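Local atomic coordinates of alcohol dehydrogenase, zinc-containing (Thermotoga maritima, PDB entry 3IP1), a protein that catalyses the NAD(+)-dependent, zinc-requiring oxidation of scyllo-inosose to 3-dehydro-scyllo-inosose, probably as a step in myo-inositol breakdown. Residues T197-N202 with Q342-H347; V314-R319 with A336-S341; R4-H9 with V371-I376; K365-T370 with L389-M394; K54-I59 with G107-N112. All coordinates share one frame; numbering follows the deposited sequence.

Interaction 1: residues T197-N202 with Q342-H347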
# COMPACT_ATOMS: atom_id res chain seq x y z
N THR A 197 -4.14 23.14 -7.99
CA THR A 197 -4.59 21.85 -8.53
C THR A 197 -3.82 20.73 -7.82
O THR A 197 -4.38 19.65 -7.55
CB THR A 197 -4.43 21.77 -10.09
OG1 THR A 197 -5.18 22.83 -10.70
CG2 THR A 197 -4.92 20.40 -10.64
N SER A 198 -2.56 21.02 -7.48
CA SER A 198 -1.68 20.06 -6.79
C SER A 198 -2.04 19.89 -5.33
O SER A 198 -1.80 18.82 -4.76
CB SER A 198 -0.21 20.50 -6.91
OG SER A 198 0.21 20.45 -8.28
N VAL A 199 -2.60 20.93 -4.72
CA VAL A 199 -3.17 20.80 -3.38
C VAL A 199 -4.29 19.74 -3.39
O VAL A 199 -4.30 18.84 -2.55
CB VAL A 199 -3.72 22.16 -2.84
CG1 VAL A 199 -4.58 21.95 -1.59
CG2 VAL A 199 -2.56 23.15 -2.55
N ALA A 200 -5.24 19.88 -4.33
CA ALA A 200 -6.31 18.91 -4.53
C ALA A 200 -5.74 17.53 -4.85
O ALA A 200 -6.17 16.51 -4.30
CB ALA A 200 -7.24 19.37 -5.66
N TYR A 201 -4.76 17.50 -5.75
CA TYR A 201 -4.16 16.24 -6.16
C TYR A 201 -3.53 15.51 -4.97
O TYR A 201 -3.77 14.33 -4.79
CB TYR A 201 -3.13 16.47 -7.27
CG TYR A 201 -2.66 15.23 -8.00
CD1 TYR A 201 -1.77 14.34 -7.39
CD2 TYR A 201 -3.06 14.97 -9.33
CE1 TYR A 201 -1.31 13.19 -8.07
CE2 TYR A 201 -2.60 13.86 -10.01
CZ TYR A 201 -1.72 12.96 -9.38
OH TYR A 201 -1.26 11.84 -10.04
N ASN A 202 -2.74 16.23 -4.18
CA ASN A 202 -2.12 15.67 -2.97
C ASN A 202 -3.20 15.15 -2.02
O ASN A 202 -3.05 14.09 -1.41
CB ASN A 202 -1.28 16.74 -2.27
CG ASN A 202 -0.53 16.20 -1.04
OD1 ASN A 202 0.36 15.36 -1.15
ND2 ASN A 202 -0.87 16.73 0.14
N GLN A 342 -2.28 18.39 3.63
CA GLN A 342 -1.86 19.78 3.45
C GLN A 342 -0.73 19.85 2.41
O GLN A 342 0.04 18.87 2.26
CB GLN A 342 -1.40 20.42 4.77
CG GLN A 342 0.07 20.15 5.14
CD GLN A 342 0.52 20.87 6.41
OE1 GLN A 342 -0.25 21.57 7.05
NE2 GLN A 342 1.80 20.69 6.78
N GLY A 343 -0.64 20.97 1.69
CA GLY A 343 0.49 21.20 0.79
C GLY A 343 0.35 20.58 -0.59
O GLY A 343 -0.72 20.06 -0.96
N HIS A 344 1.44 20.63 -1.35
CA HIS A 344 1.38 20.28 -2.77
C HIS A 344 2.76 19.79 -3.25
O HIS A 344 2.92 19.48 -4.43
CB HIS A 344 0.97 21.52 -3.55
CG HIS A 344 1.82 22.72 -3.22
ND1 HIS A 344 1.35 23.79 -2.49
CD2 HIS A 344 3.12 22.99 -3.50
CE1 HIS A 344 2.32 24.67 -2.34
NE2 HIS A 344 3.40 24.21 -2.95
N SER A 345 3.73 19.75 -2.35
CA SER A 345 5.12 19.37 -2.71
C SER A 345 5.32 17.86 -2.65
O SER A 345 4.48 17.14 -2.12
CB SER A 345 6.12 20.09 -1.77
OG SER A 345 5.99 21.50 -1.90
N GLY A 346 6.43 17.40 -3.24
CA GLY A 346 6.84 16.01 -3.17
C GLY A 346 6.03 15.07 -4.04
O GLY A 346 5.07 15.50 -4.70
N HIS A 347 6.43 13.79 -4.04
CA HIS A 347 5.64 12.68 -4.64
C HIS A 347 5.45 12.76 -6.14
O HIS A 347 4.79 11.92 -6.72
CB HIS A 347 4.26 12.54 -3.93
CG HIS A 347 4.38 12.52 -2.43
ND1 HIS A 347 4.82 11.41 -1.74
CD2 HIS A 347 4.18 13.49 -1.51
CE1 HIS A 347 4.86 11.69 -0.44
NE2 HIS A 347 4.47 12.95 -0.28
O HOH W 1 -3.24 18.77 0.10
O HOH W 2 2.24 15.85 -3.33
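No direct hydrogen bond joins helical residues 197-202 to the loop 342-347; two waters do that work instead. Water 1 donates to Val199 O and to Gly343 O and accepts from Asn202 ND2, 3.1 Å away, so a single molecule ties the helix backbone, an amide side chain and the loop together. Asn202 ND2 also sits 3.1 Å from Gln342 O, but the angle is too poor for a bond. The carboxamide reaches the loop because its CG lies anti to the backbone N (chi1 -177°), and its other end, OD1, is hydrogen-bonded to water 2, 2.9 Å away, which also lies within bonding distance of Ser345 O. Beside water 1 the backbones come close: Val199 CA aims its hydrogen almost straight at Gly343 O, 3.5 Å off. This loop follows the last strand of the Rossmann-type coenzyme domain and leads into helix 349-358, and here it runs beside the helix that carries the metal ligand Glu195. His344 holds its ring in the crowded position between N and carbonyl carbon (chi1 52°). Its CB packs on Ser198 CB at 3.7 Å, and Val199 CG2 meets the ring edge at ND1, 4.0 Å away. The ring's NE2 is hydrogen-bonded by the backbone N-H groups of Glu129 and Met130, while Ser198 OG turns back to Val194 O. Val199 also touches Ile225, an NAD(+)-binding residue by similarity.

Interaction 2: residues V314-R319 with A336-S341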
# COMPACT_ATOMS: atom_id res chain seq x y z
N VAL A 314 -12.37 9.67 4.24
CA VAL A 314 -12.67 11.09 4.27
C VAL A 314 -11.36 11.85 4.35
O VAL A 314 -10.60 11.70 5.30
CB VAL A 314 -13.57 11.53 5.42
CG1 VAL A 314 -14.01 13.00 5.22
CG2 VAL A 314 -14.78 10.66 5.51
N ALA A 315 -11.09 12.64 3.31
CA ALA A 315 -9.87 13.43 3.28
C ALA A 315 -10.25 14.87 3.65
O ALA A 315 -11.17 15.45 3.05
CB ALA A 315 -9.22 13.36 1.89
N ILE A 316 -9.55 15.42 4.65
CA ILE A 316 -9.81 16.79 5.12
C ILE A 316 -8.72 17.73 4.62
O ILE A 316 -7.57 17.60 5.00
CB ILE A 316 -9.91 16.87 6.66
CG1 ILE A 316 -11.05 15.97 7.16
CG2 ILE A 316 -10.17 18.33 7.13
CD1 ILE A 316 -10.90 15.50 8.63
N VAL A 317 -9.11 18.67 3.76
CA VAL A 317 -8.15 19.54 3.08
C VAL A 317 -8.32 21.02 3.47
O VAL A 317 -7.35 21.78 3.48
CB VAL A 317 -8.20 19.36 1.52
CG1 VAL A 317 -9.46 19.90 0.94
CG2 VAL A 317 -6.99 20.01 0.85
N ALA A 318 -9.55 21.41 3.81
CA ALA A 318 -9.78 22.80 4.15
C ALA A 318 -9.37 23.04 5.60
O ALA A 318 -9.42 22.13 6.42
CB ALA A 318 -11.23 23.18 3.91
N ARG A 319 -8.93 24.25 5.89
CA ARG A 319 -8.57 24.64 7.25
C ARG A 319 -9.83 25.08 7.99
O ARG A 319 -10.58 25.93 7.50
CB ARG A 319 -7.50 25.73 7.24
N ALA A 336 -14.14 2.43 7.50
CA ALA A 336 -13.82 3.70 6.87
C ALA A 336 -12.65 4.36 7.57
O ALA A 336 -12.25 3.93 8.65
CB ALA A 336 -15.05 4.61 6.85
N GLN A 337 -12.07 5.35 6.93
CA GLN A 337 -10.94 6.07 7.52
C GLN A 337 -10.95 7.58 7.20
O GLN A 337 -11.68 8.04 6.33
CB GLN A 337 -9.58 5.45 7.13
CG GLN A 337 -9.36 5.19 5.63
CD GLN A 337 -10.04 3.88 5.09
OE1 GLN A 337 -10.22 2.88 5.81
NE2 GLN A 337 -10.43 3.92 3.83
N ILE A 338 -10.12 8.31 7.94
CA ILE A 338 -10.04 9.75 7.88
C ILE A 338 -8.57 10.12 7.77
O ILE A 338 -7.77 9.73 8.62
CB ILE A 338 -10.56 10.40 9.20
CG1 ILE A 338 -12.01 9.96 9.50
CG2 ILE A 338 -10.44 11.94 9.13
CD1 ILE A 338 -12.42 10.27 10.91
N VAL A 339 -8.23 10.86 6.72
CA VAL A 339 -6.88 11.37 6.53
C VAL A 339 -6.91 12.90 6.45
O VAL A 339 -7.82 13.50 5.87
CB VAL A 339 -6.17 10.77 5.25
CG1 VAL A 339 -6.13 9.23 5.30
CG2 VAL A 339 -6.86 11.21 3.96
N GLY A 340 -5.91 13.53 7.05
CA GLY A 340 -5.73 14.94 6.84
C GLY A 340 -4.73 15.14 5.72
O GLY A 340 -3.88 14.28 5.47
N SER A 341 -4.81 16.29 5.06
CA SER A 341 -3.90 16.62 3.97
C SER A 341 -3.51 18.08 4.05
O SER A 341 -4.31 18.92 4.47
CB SER A 341 -4.59 16.35 2.64
OG SER A 341 -3.71 16.61 1.56
O HOH W 3 -4.69 21.56 4.26
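Four backbone hydrogen bonds zip strand 314-316 to strand 337-340 in parallel register, Val314 facing Ile338, Ala315 facing Val339 and Ile316 facing Gly340. The first is the shortest, Val314 N to Gln337 O at 2.7 Å. Val314 O then accepts from Val339 N, and Ile316 N meets Val339 O nearly along its C=O axis at 2.9 Å. The last, Ser341 N to Ile316 O, is longer at 3.1 Å and more bent, 146° at the hydrogen, where the chains leave regular strand geometry. Just past it water 3 donates to both Val317 O and Ser341 O, carrying the pairing one step further. CA-H groups add to this: those of Ile338 and Ala315 lean on Val314 O and Val339 O.

Apolar contacts split between the two faces. On one, Ala315 CB rests against Val339 CG2 at 3.8 Å, Val339 CG2 being the branch between N and carbonyl carbon. On the other, Ile316 and Ile338 lie side by side, and Ile316 CD1 reaches Ile338 CG2 at 3.6 Å.

These are the last two strands of the six-stranded parallel Rossmann sheet. Trp297 of helix 293-306 and Phe331 of helix 328-333 pack on the Val314-Ile338 face, strand 285-288 flanks Ala315, and residues 337-339 pair antiparallel with a strand of the third subunit, continuing the sheet across the interface.

Interaction 3: residues R4-H9 with V371-I376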
# COMPACT_ATOMS: atom_id res chain seq x y z
N ARG A 4 8.32 46.92 -9.69
CA ARG A 4 7.19 47.08 -8.78
C ARG A 4 6.60 45.71 -8.43
O ARG A 4 6.73 44.75 -9.20
CB ARG A 4 6.12 48.00 -9.39
CG ARG A 4 6.57 49.47 -9.56
CD ARG A 4 5.45 50.40 -10.05
NE ARG A 4 4.53 49.75 -10.99
CZ ARG A 4 4.81 49.39 -12.25
NH1 ARG A 4 6.02 49.61 -12.76
NH2 ARG A 4 3.89 48.81 -13.00
N ALA A 5 5.96 45.64 -7.26
CA ALA A 5 5.38 44.41 -6.72
C ALA A 5 4.27 44.76 -5.74
O ALA A 5 4.29 45.84 -5.14
CB ALA A 5 6.45 43.56 -6.03
N VAL A 6 3.34 43.83 -5.57
CA VAL A 6 2.22 43.95 -4.63
C VAL A 6 2.68 43.44 -3.24
O VAL A 6 2.91 42.23 -3.06
CB VAL A 6 1.02 43.16 -5.14
CG1 VAL A 6 -0.11 43.17 -4.16
CG2 VAL A 6 0.56 43.71 -6.53
N ARG A 7 2.81 44.37 -2.29
CA ARG A 7 3.32 44.04 -0.95
C ARG A 7 2.31 44.30 0.16
O ARG A 7 1.52 45.26 0.09
CB ARG A 7 4.64 44.77 -0.66
CG ARG A 7 5.71 44.57 -1.74
CD ARG A 7 7.11 44.84 -1.19
NE ARG A 7 7.71 43.65 -0.60
CZ ARG A 7 8.52 43.65 0.45
NH1 ARG A 7 9.02 42.52 0.90
NH2 ARG A 7 8.83 44.79 1.06
N LEU A 8 2.32 43.44 1.17
CA LEU A 8 1.47 43.60 2.35
C LEU A 8 2.28 44.10 3.54
O LEU A 8 3.27 43.49 3.92
CB LEU A 8 0.74 42.29 2.71
CG LEU A 8 -0.38 42.31 3.77
CD1 LEU A 8 -1.43 41.23 3.51
CD2 LEU A 8 0.13 42.20 5.22
N HIS A 9 1.85 45.20 4.13
CA HIS A 9 2.43 45.71 5.36
C HIS A 9 1.42 45.56 6.48
O HIS A 9 0.22 45.70 6.25
CB HIS A 9 2.82 47.19 5.19
CG HIS A 9 3.94 47.40 4.21
ND1 HIS A 9 5.24 47.61 4.60
CD2 HIS A 9 3.95 47.38 2.85
CE1 HIS A 9 6.01 47.72 3.53
NE2 HIS A 9 5.25 47.58 2.46
N VAL A 371 -6.58 40.37 -14.56
CA VAL A 371 -6.43 41.78 -14.23
C VAL A 371 -4.94 42.12 -14.24
O VAL A 371 -4.08 41.22 -14.24
CB VAL A 371 -7.05 42.10 -12.82
CG1 VAL A 371 -8.51 41.68 -12.74
CG2 VAL A 371 -6.26 41.43 -11.69
N SER A 372 -4.62 43.41 -14.23
CA SER A 372 -3.23 43.84 -14.23
C SER A 372 -2.71 43.87 -12.79
O SER A 372 -3.49 43.86 -11.85
CB SER A 372 -3.10 45.23 -14.85
OG SER A 372 -3.69 46.19 -13.99
N MSE A 373 -1.38 43.91 -12.64
CA MSE A 373 -0.76 44.03 -11.32
C MSE A 373 -1.36 45.17 -10.46
O MSE A 373 -1.67 44.96 -9.27
CB MSE A 373 0.75 44.20 -11.45
CG MSE A 373 1.43 44.33 -10.11
SE MSE A 373 3.36 44.41 -10.26
CE MSE A 373 3.52 46.20 -11.03
N GLU A 374 -1.54 46.34 -11.07
CA GLU A 374 -2.11 47.50 -10.38
C GLU A 374 -3.48 47.24 -9.78
O GLU A 374 -3.80 47.81 -8.73
CB GLU A 374 -2.22 48.71 -11.33
CG GLU A 374 -0.94 49.13 -12.04
CD GLU A 374 0.18 49.55 -11.09
OE1 GLU A 374 -0.08 50.37 -10.17
OE2 GLU A 374 1.33 49.06 -11.27
N GLU A 375 -4.28 46.40 -10.42
CA GLU A 375 -5.63 46.15 -9.96
C GLU A 375 -5.72 45.12 -8.83
O GLU A 375 -6.79 44.94 -8.25
CB GLU A 375 -6.50 45.69 -11.12
CG GLU A 375 -6.65 46.72 -12.23
CD GLU A 375 -7.40 46.14 -13.41
OE1 GLU A 375 -8.65 46.09 -13.38
OE2 GLU A 375 -6.73 45.72 -14.38
N ILE A 376 -4.59 44.45 -8.54
CA ILE A 376 -4.55 43.37 -7.54
C ILE A 376 -4.99 43.81 -6.15
O ILE A 376 -5.84 43.15 -5.54
CB ILE A 376 -3.17 42.64 -7.48
CG1 ILE A 376 -2.94 41.78 -8.74
CG2 ILE A 376 -3.03 41.79 -6.22
CD1 ILE A 376 -4.01 40.70 -9.01
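Arg4 grips Glu374 side-on, with NE and NH2 both donating to the same oxygen, OE2. The NH2 bond is 3.1 Å and the NE bond 3.3 Å, neither very straight, and OE2 lies in the guanidinium plane, at its edge. The guanidinium and carboxylate planes are 36° apart; NE uses the syn lone pair of OE2, and NH2 comes from above the carboxylate plane. Glu374 starts off away from the strand and comes back through a chain bent at chi2 (-61°). Within residues 371-376, the neighbouring Glu375 folds back, its OE2 accepting from both Ser372 N and Ser372 OG. This ties Glu375 back to Ser372, just ahead of residues whose backbone angles are already helical.

Beneath the salt bridge lies selenomethionine 373, Met373. Its chain runs straight out from the backbone to SE, then bends at chi3 to lay CE over one face of the guanidinium, 3.3 Å from NH2. CE also touches Arg4 CB, and SE sits over the Arg4 carbonyl, so Met373 touches both the side chain and the backbone of Arg4. Further in, Val6 divides its two methyls: CG2 slides past Met373 CG at 3.7 Å, and CG1 meets Ile376 CG2 at 3.8 Å, crossing at about a right angle.

The contact seats the approach to helix 376-382 on the N-terminal strand 3-12, which forms an antiparallel sheet with strands 37-38, 40-47 and 93-94. Val42 of strand 40-47 and Phe161 lie beside Val6, while Met394 of strand 392-395 backs both Met373 and Ile376.

Interaction 4: residues K365-T370 with L389-M394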
# COMPACT_ATOMS: atom_id res chain seq x y z
N LYS A 365 -10.78 26.96 -17.12
CA LYS A 365 -12.22 27.20 -17.09
C LYS A 365 -12.67 27.91 -15.81
O LYS A 365 -13.73 28.53 -15.79
CB LYS A 365 -13.01 25.90 -17.24
CG LYS A 365 -12.75 25.13 -18.55
CD LYS A 365 -13.77 24.01 -18.70
CE LYS A 365 -13.78 23.44 -20.10
NZ LYS A 365 -12.82 22.31 -20.24
N ILE A 366 -11.88 27.81 -14.74
CA ILE A 366 -12.29 28.39 -13.47
C ILE A 366 -11.88 29.85 -13.28
O ILE A 366 -12.32 30.50 -12.32
CB ILE A 366 -11.84 27.53 -12.25
CG1 ILE A 366 -10.35 27.77 -11.93
CG2 ILE A 366 -12.21 26.04 -12.47
CD1 ILE A 366 -9.95 27.34 -10.52
N ILE A 367 -11.05 30.37 -14.17
CA ILE A 367 -10.63 31.76 -14.08
C ILE A 367 -11.80 32.66 -14.46
O ILE A 367 -12.27 32.63 -15.59
CB ILE A 367 -9.36 32.05 -14.93
CG1 ILE A 367 -8.18 31.20 -14.42
CG2 ILE A 367 -9.00 33.55 -14.89
CD1 ILE A 367 -6.97 31.17 -15.35
N SER A 368 -12.29 33.43 -13.49
CA SER A 368 -13.41 34.33 -13.72
C SER A 368 -12.97 35.61 -14.43
O SER A 368 -13.72 36.14 -15.25
CB SER A 368 -14.12 34.68 -12.41
OG SER A 368 -14.35 33.49 -11.67
N LYS A 369 -11.76 36.06 -14.14
CA LYS A 369 -11.28 37.34 -14.64
C LYS A 369 -9.76 37.45 -14.53
O LYS A 369 -9.16 36.97 -13.55
CB LYS A 369 -11.94 38.46 -13.82
CG LYS A 369 -11.62 39.86 -14.24
CD LYS A 369 -12.20 40.82 -13.22
CE LYS A 369 -13.32 41.64 -13.83
NZ LYS A 369 -12.77 42.97 -14.19
N THR A 370 -9.13 38.06 -15.53
CA THR A 370 -7.71 38.41 -15.44
C THR A 370 -7.58 39.92 -15.32
O THR A 370 -8.37 40.65 -15.90
CB THR A 370 -6.88 37.87 -16.62
OG1 THR A 370 -7.46 38.32 -17.85
CG2 THR A 370 -6.88 36.35 -16.65
N LEU A 389 -16.88 35.86 -8.10
CA LEU A 389 -15.53 35.62 -8.60
C LEU A 389 -14.90 34.34 -8.01
O LEU A 389 -14.51 34.32 -6.85
CB LEU A 389 -14.64 36.84 -8.32
CG LEU A 389 -15.16 38.19 -8.83
CD1 LEU A 389 -14.42 39.35 -8.15
CD2 LEU A 389 -15.11 38.32 -10.36
N VAL A 390 -14.82 33.28 -8.82
CA VAL A 390 -14.24 31.99 -8.38
C VAL A 390 -12.71 32.09 -8.23
O VAL A 390 -12.14 31.69 -7.20
CB VAL A 390 -14.61 30.82 -9.35
CG1 VAL A 390 -14.09 29.49 -8.83
CG2 VAL A 390 -16.11 30.76 -9.53
N LYS A 391 -12.08 32.61 -9.27
CA LYS A 391 -10.64 32.79 -9.31
C LYS A 391 -10.33 34.00 -10.15
O LYS A 391 -10.81 34.14 -11.29
CB LYS A 391 -9.96 31.53 -9.86
CG LYS A 391 -8.46 31.66 -10.22
CD LYS A 391 -7.54 31.80 -9.01
CE LYS A 391 -7.62 30.56 -8.13
NZ LYS A 391 -6.85 30.75 -6.88
N VAL A 392 -9.50 34.87 -9.57
CA VAL A 392 -9.02 36.10 -10.21
C VAL A 392 -7.52 35.96 -10.36
O VAL A 392 -6.84 35.60 -9.41
CB VAL A 392 -9.34 37.34 -9.34
CG1 VAL A 392 -8.60 38.60 -9.84
CG2 VAL A 392 -10.85 37.59 -9.32
N THR A 393 -7.02 36.25 -11.56
CA THR A 393 -5.62 36.01 -11.89
C THR A 393 -4.93 37.24 -12.49
O THR A 393 -5.40 37.79 -13.49
CB THR A 393 -5.52 34.84 -12.92
OG1 THR A 393 -6.23 33.70 -12.42
CG2 THR A 393 -4.08 34.46 -13.20
N MSE A 394 -3.80 37.63 -11.89
CA MSE A 394 -2.92 38.62 -12.49
C MSE A 394 -2.32 38.11 -13.80
O MSE A 394 -1.78 37.02 -13.86
CB MSE A 394 -1.78 38.98 -11.54
CG MSE A 394 -1.05 40.24 -11.97
SE MSE A 394 0.67 40.44 -11.10
CE MSE A 394 1.69 39.18 -12.15
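The tight part of this contact gathers round Ser368. Its N-H donates to Lys391 O at 2.7 Å, and its OG, beside the backbone N (chi1 -47°), accepts from amides of the facing chain: Val390 N at 2.9 Å, rather bent, and Lys391 N at 3.4 Å, straight but weak. One serine thus joins three backbone atoms of Val390 and Lys391. Val390 CB lies 3.5 Å from OG and also near Ile366 O, and its side chain is backed by Leu227, Val249 and Leu253 from two helices of the coenzyme domain.

Further on the chains are parallel neighbours, Lys369 beside Val392 and Thr370 beside Thr393, with Thr393 N donating to Lys369 O nearly along the C=O axis at 3.0 Å. The two strands are the ends of a beta-alpha-beta crossover through helix 376-382, added to the mixed sheet of the catalytic domain. Ile367 crosses Thr393 at about a right angle and sets CG1 and CG2 against OG1, each at 3.7 Å, on the side where Leu189 packs.

The looser side is carried by longer chains. Lys369 starts along the sheet face shared with Val392, but its end leads off to Tyr379 OH. Leu389 approaches Ser368 no closer than 4.3 Å between side chains, CD2 to CB. Lys391, by contrast, bends at chi2 and chi3 into the interior, where NZ forms a salt bridge with the metal ligand Glu98 and a hydrogen bond to Ile67 O; the ammonium would be expected to temper the charge of that carboxylate.

Interaction 5: residues K54-I59 with G107-N112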
# COMPACT_ATOMS: atom_id res chain seq x y z
N LYS A 54 22.65 32.48 -4.55
CA LYS A 54 23.11 31.11 -4.42
C LYS A 54 23.13 30.51 -5.82
O LYS A 54 22.30 30.89 -6.64
CB LYS A 54 22.18 30.31 -3.50
CG LYS A 54 22.35 30.64 -2.03
CD LYS A 54 21.02 30.66 -1.36
CE LYS A 54 20.99 29.71 -0.18
NZ LYS A 54 19.64 29.05 -0.14
N PRO A 55 24.08 29.61 -6.09
CA PRO A 55 24.25 29.16 -7.47
C PRO A 55 23.08 28.31 -8.01
O PRO A 55 23.05 28.00 -9.20
CB PRO A 55 25.58 28.37 -7.45
CG PRO A 55 25.96 28.21 -6.02
CD PRO A 55 25.20 29.21 -5.21
N THR A 56 22.13 27.96 -7.14
CA THR A 56 20.97 27.11 -7.49
C THR A 56 19.71 27.93 -7.80
O THR A 56 18.68 27.38 -8.15
CB THR A 56 20.62 26.16 -6.33
OG1 THR A 56 20.52 26.93 -5.13
CG2 THR A 56 21.70 25.09 -6.14
N GLU A 57 19.80 29.25 -7.67
CA GLU A 57 18.65 30.12 -7.86
C GLU A 57 18.39 30.50 -9.31
O GLU A 57 19.31 30.50 -10.14
CB GLU A 57 18.77 31.38 -6.99
CG GLU A 57 18.65 31.07 -5.50
CD GLU A 57 18.89 32.28 -4.59
OE1 GLU A 57 19.63 33.21 -5.00
OE2 GLU A 57 18.34 32.29 -3.47
N ILE A 58 17.13 30.81 -9.60
CA ILE A 58 16.70 31.38 -10.88
C ILE A 58 15.81 32.58 -10.61
O ILE A 58 15.23 32.71 -9.53
CB ILE A 58 15.87 30.37 -11.74
CG1 ILE A 58 14.57 29.97 -11.00
CG2 ILE A 58 16.74 29.15 -12.10
CD1 ILE A 58 13.58 29.08 -11.79
N ILE A 59 15.71 33.44 -11.61
CA ILE A 59 14.81 34.58 -11.59
C ILE A 59 13.85 34.32 -12.73
O ILE A 59 14.25 33.98 -13.84
CB ILE A 59 15.59 35.91 -11.82
CG1 ILE A 59 16.50 36.21 -10.62
CG2 ILE A 59 14.64 37.09 -12.04
CD1 ILE A 59 17.58 37.27 -10.92
N GLY A 107 21.39 30.57 -12.13
CA GLY A 107 22.74 30.34 -11.61
C GLY A 107 23.37 29.10 -12.22
O GLY A 107 22.68 28.32 -12.88
N PRO A 108 24.69 28.93 -12.02
CA PRO A 108 25.47 27.85 -12.62
C PRO A 108 24.96 26.44 -12.27
O PRO A 108 25.04 25.54 -13.10
CB PRO A 108 26.90 28.08 -12.09
CG PRO A 108 26.75 28.98 -10.91
CD PRO A 108 25.57 29.86 -11.29
N GLU A 109 24.40 26.28 -11.07
CA GLU A 109 23.91 24.99 -10.58
C GLU A 109 22.37 24.94 -10.52
O GLU A 109 21.81 24.12 -9.79
CB GLU A 109 24.45 24.73 -9.17
CG GLU A 109 25.95 24.51 -9.05
CD GLU A 109 26.45 24.65 -7.60
OE1 GLU A 109 25.70 24.35 -6.64
OE2 GLU A 109 27.60 25.08 -7.40
N ALA A 110 21.70 25.83 -11.25
CA ALA A 110 20.23 25.89 -11.22
C ALA A 110 19.63 24.91 -12.23
O ALA A 110 19.42 25.25 -13.39
CB ALA A 110 19.73 27.32 -11.46
N ILE A 111 19.36 23.69 -11.77
CA ILE A 111 19.06 22.59 -12.70
C ILE A 111 17.58 22.39 -12.98
O ILE A 111 16.77 22.30 -12.07
CB ILE A 111 19.69 21.26 -12.20
CG1 ILE A 111 21.20 21.44 -11.90
CG2 ILE A 111 19.45 20.15 -13.20
CD1 ILE A 111 22.07 21.90 -13.10
N ASN A 112 17.23 22.32 -14.26
CA ASN A 112 15.88 21.98 -14.70
C ASN A 112 15.72 20.46 -14.71
O ASN A 112 16.44 19.76 -15.43
CB ASN A 112 15.62 22.55 -16.09
CG ASN A 112 14.21 22.29 -16.58
OD1 ASN A 112 13.46 21.56 -15.94
ND2 ASN A 112 13.84 22.87 -17.72
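Two type I beta turns, Lys54 to Glu57 and Gly107 to Ala110, dock against each other at one end of the GroES-like catalytic domain. Two backbone bonds lock them. Gly107 N meets Glu57 O almost exactly along the C=O axis at 2.9 Å, a very straight bond. Glu109 N reaches Pro55 O at the same 2.9 Å but comes in 37° out of the carbonyl plane, and not on a lone pair. Pro55 O sits 3.2 Å from Gly107 C, in the place a side chain would take, and glycine has none. The joint lies where strand 57-66 begins and strand 98-106 has just ended; those two strands pair antiparallel in the large sheet, and the turns close off that end of the pair.

Side chains frame the joint. Pro55 CB touches Pro108 CG at 3.7 Å, ring to ring, and the extended Glu109 lies alongside Pro55 with its carboxylate over CB and CG, OE2 3.8 Å from CG. On the buried side Ala110 CB rests against both Thr56 O and Glu57 O, 3.5 Å from each, and packs on Ile58 CG2 at 3.6 Å. Thr56 CG2 meets Glu109 O, while its OG1 bonds Asp168. Glu57 OE1 accepts from Lys54 N within its own turn, 3.1 Å away, takes a further bond from Glu53 N, and pairs with Lys166.

How the interactions relate
From the N terminus, strand 4-9 opens interaction 3, which closes only at 371-376 and so draws the start of the chain to its C-terminal part. Within that span interaction 5 closes a loop of the catalytic domain, 54-59 to 107-112. Next comes interaction 1, 197-202 to 342-347, which encloses interaction 2; these two touch through Val199 with Val317 and Asn202 with Ser341, and both reach the third subunit. Interaction 4 opens at 365-370, inside interaction 3, but closes at 389-394 beyond it, so the two cross, joined by a probable hydrogen bond from Val371 N to Thr393 O and by packing on Met394. Strands 57-66 and 392-395 are neighbours, placing interactions 4 and 5 on one sheet.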